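Ribokinase RBSK (Mycobacterium tuberculosis, PDB 3GO6) probably phosphorylates D-ribose at O-5, using ATP and magnesium, to give D-ribose 5-phosphate, as a homodimeric sugar kinase of the PfkB family. Local coordinates at residues A[230-238]-A[269-280]. Sequence-based numbering, arbitrary orientation.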
loop_
_atom_site.group_PDB
_atom_site.type_symbol
_atom_site.label_atom_id
_atom_site.label_comp_id
_atom_site.label_asym_id
_atom_site.label_seq_id
_atom_site.Cartn_x
_atom_site.Cartn_y
_atom_site.Cartn_z
ATOM N N VAL A 230 -37.423 -14.379 10.271
ATOM C CA VAL A 230 -36.839 -13.580 9.196
ATOM C C VAL A 230 -37.296 -12.143 9.400
ATOM O O VAL A 230 -38.495 -11.865 9.420
ATOM C CB VAL A 230 -37.288 -14.099 7.791
ATOM C CG1 VAL A 230 -36.862 -13.145 6.670
ATOM C CG2 VAL A 230 -36.745 -15.498 7.524
ATOM N N PHE A 231 -36.341 -11.233 9.599
ATOM C CA PHE A 231 -36.647 -9.816 9.791
ATOM C C PHE A 231 -35.441 -8.932 9.480
ATOM O O PHE A 231 -34.317 -9.426 9.275
ATOM C CB PHE A 231 -37.199 -9.515 11.199
ATOM C CG PHE A 231 -36.292 -9.935 12.340
ATOM C CD1 PHE A 231 -35.305 -9.069 12.829
ATOM C CD2 PHE A 231 -36.455 -11.179 12.958
ATOM C CE1 PHE A 231 -34.471 -9.449 13.887
ATOM C CE2 PHE A 231 -35.625 -11.571 14.026
ATOM C CZ PHE A 231 -34.632 -10.706 14.490
ATOM N N GLU A 232 -35.693 -7.628 9.422
ATOM C CA GLU A 232 -34.638 -6.656 9.192
ATOM C C GLU A 232 -34.518 -5.739 10.402
ATOM O O GLU A 232 -35.475 -5.559 11.165
ATOM C CB GLU A 232 -34.863 -5.890 7.874
ATOM C CG GLU A 232 -34.966 -6.822 6.651
ATOM C CD GLU A 232 -34.545 -6.190 5.328
ATOM O OE1 GLU A 232 -34.453 -4.937 5.249
ATOM O OE2 GLU A 232 -34.306 -6.964 4.357
ATOM N N VAL A 233 -33.320 -5.201 10.601
ATOM C CA VAL A 233 -33.040 -4.296 11.706
ATOM C C VAL A 233 -32.360 -3.077 11.078
ATOM O O VAL A 233 -31.270 -3.218 10.511
ATOM C CB VAL A 233 -32.108 -4.933 12.769
ATOM C CG1 VAL A 233 -31.829 -3.952 13.894
ATOM C CG2 VAL A 233 -32.711 -6.221 13.341
ATOM N N PRO A 234 -33.020 -1.898 11.130
ATOM C CA PRO A 234 -32.449 -0.665 10.569
ATOM C C PRO A 234 -31.297 -0.064 11.371
ATOM O O PRO A 234 -31.151 -0.317 12.576
ATOM C CB PRO A 234 -33.647 0.308 10.568
ATOM C CG PRO A 234 -34.458 -0.125 11.726
ATOM C CD PRO A 234 -34.378 -1.658 11.671
ATOM N N ALA A 235 -30.478 0.728 10.684
ATOM C CA ALA A 235 -29.413 1.499 11.317
ATOM C C ALA A 235 -29.835 2.964 11.352
ATOM O O ALA A 235 -30.624 3.379 10.511
ATOM C CB ALA A 235 -28.115 1.349 10.506
ATOM N N PRO A 236 -29.295 3.755 12.295
ATOM C CA PRO A 236 -29.432 5.215 12.213
ATOM C C PRO A 236 -28.991 5.777 10.852
ATOM O O PRO A 236 -28.014 5.293 10.256
ATOM C CB PRO A 236 -28.492 5.717 13.313
ATOM C CG PRO A 236 -28.410 4.586 14.280
ATOM C CD PRO A 236 -28.533 3.335 13.486
ATOM N N THR A 237 -29.708 6.793 10.369
ATOM C CA THR A 237 -29.356 7.449 9.121
ATOM C C THR A 237 -28.199 8.402 9.388
ATOM O O THR A 237 -28.268 9.204 10.312
ATOM C CB THR A 237 -30.559 8.245 8.547
ATOM O OG1 THR A 237 -31.683 7.372 8.450
ATOM C CG2 THR A 237 -30.234 8.791 7.164
ATOM N N VAL A 238 -27.132 8.298 8.598
ATOM C CA VAL A 238 -25.956 9.160 8.773
ATOM C C VAL A 238 -25.396 9.616 7.433
ATOM O O VAL A 238 -25.629 8.976 6.398
ATOM C CB VAL A 238 -24.819 8.452 9.597
ATOM C CG1 VAL A 238 -25.288 8.084 11.023
ATOM C CG2 VAL A 238 -24.299 7.241 8.861
ATOM N N LEU A 269 -32.314 -9.498 19.589
ATOM C CA LEU A 269 -32.734 -8.269 18.917
ATOM C C LEU A 269 -32.006 -7.030 19.470
ATOM O O LEU A 269 -31.626 -6.148 18.711
ATOM C CB LEU A 269 -34.265 -8.092 18.974
ATOM C CG LEU A 269 -34.851 -6.830 18.325
ATOM C CD1 LEU A 269 -34.585 -6.808 16.818
ATOM C CD2 LEU A 269 -36.356 -6.716 18.627
ATOM N N ARG A 270 -31.818 -6.968 20.786
ATOM C CA ARG A 270 -31.100 -5.847 21.397
ATOM C C ARG A 270 -29.628 -5.810 20.917
ATOM O O ARG A 270 -29.094 -4.744 20.632
ATOM C CB ARG A 270 -31.164 -5.940 22.917
ATOM C CG ARG A 270 -30.450 -4.818 23.646
ATOM C CD ARG A 270 -30.159 -5.194 25.107
ATOM N NE ARG A 270 -29.225 -4.245 25.725
ATOM C CZ ARG A 270 -27.899 -4.414 25.797
ATOM N NH1 ARG A 270 -27.320 -5.500 25.297
ATOM N NH2 ARG A 270 -27.145 -3.480 26.359
ATOM N N ALA A 271 -28.996 -6.979 20.816
ATOM C CA ALA A 271 -27.615 -7.065 20.309
ATOM C C ALA A 271 -27.557 -6.545 18.876
ATOM O O ALA A 271 -26.665 -5.768 18.515
ATOM C CB ALA A 271 -27.117 -8.521 20.385
ATOM N N LEU A 272 -28.504 -6.984 18.050
ATOM C CA LEU A 272 -28.589 -6.538 16.642
ATOM C C LEU A 272 -28.782 -5.029 16.493
ATOM O O LEU A 272 -28.110 -4.394 15.668
ATOM C CB LEU A 272 -29.677 -7.318 15.879
ATOM C CG LEU A 272 -29.445 -8.830 15.668
ATOM C CD1 LEU A 272 -30.763 -9.561 15.416
ATOM C CD2 LEU A 272 -28.471 -9.097 14.503
ATOM N N ARG A 273 -29.680 -4.456 17.305
ATOM C CA ARG A 273 -29.902 -3.000 17.302
ATOM C C ARG A 273 -28.633 -2.231 17.661
ATOM O O ARG A 273 -28.305 -1.238 17.018
ATOM C CB ARG A 273 -31.048 -2.602 18.244
ATOM C CG ARG A 273 -32.414 -2.906 17.629
ATOM C CD ARG A 273 -33.561 -2.796 18.623
ATOM N NE ARG A 273 -34.823 -3.082 17.941
ATOM C CZ ARG A 273 -36.004 -3.270 18.535
ATOM N NH1 ARG A 273 -36.113 -3.226 19.859
ATOM N NH2 ARG A 273 -37.087 -3.510 17.791
ATOM N N ARG A 274 -27.941 -2.684 18.699
ATOM C CA ARG A 274 -26.725 -2.017 19.155
ATOM C C ARG A 274 -25.617 -2.134 18.106
ATOM O O ARG A 274 -24.917 -1.168 17.837
ATOM C CB ARG A 274 -26.286 -2.593 20.501
ATOM C CG ARG A 274 -27.253 -2.184 21.640
ATOM C CD ARG A 274 -26.864 -2.734 23.002
ATOM N NE ARG A 274 -25.647 -2.096 23.490
ATOM C CZ ARG A 274 -25.586 -0.882 24.038
ATOM N NH1 ARG A 274 -26.694 -0.151 24.184
ATOM N NH2 ARG A 274 -24.409 -0.391 24.429
ATOM N N ALA A 275 -25.478 -3.316 17.511
ATOM C CA ALA A 275 -24.458 -3.542 16.485
ATOM C C ALA A 275 -24.743 -2.664 15.263
ATOM O O ALA A 275 -23.821 -2.054 14.694
ATOM C CB ALA A 275 -24.377 -5.052 16.108
ATOM N N CYS A 276 -26.022 -2.554 14.888
ATOM C CA CYS A 276 -26.418 -1.694 13.758
ATOM C C CYS A 276 -26.085 -0.229 14.035
ATOM O O CYS A 276 -25.526 0.451 13.170
ATOM C CB CYS A 276 -27.915 -1.848 13.418
ATOM S SG CYS A 276 -28.283 -3.290 12.418
ATOM N N ALA A 277 -26.395 0.244 15.242
ATOM C CA ALA A 277 -26.078 1.624 15.614
ATOM C C ALA A 277 -24.584 1.883 15.624
ATOM O O ALA A 277 -24.134 2.913 15.130
ATOM C CB ALA A 277 -26.694 1.997 16.980
ATOM N N ALA A 278 -23.809 0.962 16.199
ATOM C CA ALA A 278 -22.352 1.143 16.284
ATOM C C ALA A 278 -21.696 1.160 14.905
ATOM O O ALA A 278 -20.808 1.981 14.643
ATOM C CB ALA A 278 -21.719 0.082 17.182
ATOM N N GLY A 279 -22.146 0.274 14.025
ATOM C CA GLY A 279 -21.690 0.242 12.642
ATOM C C GLY A 279 -21.915 1.555 11.917
ATOM O O GLY A 279 -21.031 2.039 11.191
ATOM N N ALA A 280 -23.085 2.151 12.130
ATOM C CA ALA A 280 -23.406 3.451 11.523
ATOM C C ALA A 280 -22.452 4.544 12.018
ATOM O O ALA A 280 -21.867 5.288 11.211
ATOM C CB ALA A 280 -24.866 3.824 11.820
HETATM O O HOH W 1 -30.035 0.387 15.499
#
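In the alpha/beta fold of the PfkB kinases, strand 229-233 is the edge strand, within this chain, of the large central sheet, and helix 265-282 packs against it and the loop that follows. Val233 sits over the helix with its two methyls divided between neighbouring turns. CG1, anti to the backbone N (chi1 179°), reaches Arg273 CG at 3.9 Å and lies equally near Cys276 SG; CG2 turns back to Leu269 CD1 at 4.0 Å and Leu272 CB. Two residues earlier in the strand, the Phe231 ring brings its CE1 corner to Leu269 CD1 (3.9 Å) and Leu272 CD1, while Val233 CG2 lies in the ring plane at its edge. Tyr224 of the adjoining strand stacks on Phe231. Beyond the strand the chain stays close to the helix: Ala235 CB rests 3.8 Å from Cys276 O, the Pro236 ring leans on the next turn, its CD 3.7 Å from Ala277 CA, and Ala280 CB meets Pro236 O at 3.8 Å. The Cys276 side chain also touches Ala222 of strand 222-226. Cys276 and the nearby Gly221 belong to the ADP site seen in a structure of this protein; no ADP is bound to this chain. Polar linkage comes through a water that donates to Arg273 O at 2.8 Å and to Pro234 O at 3.2 Å.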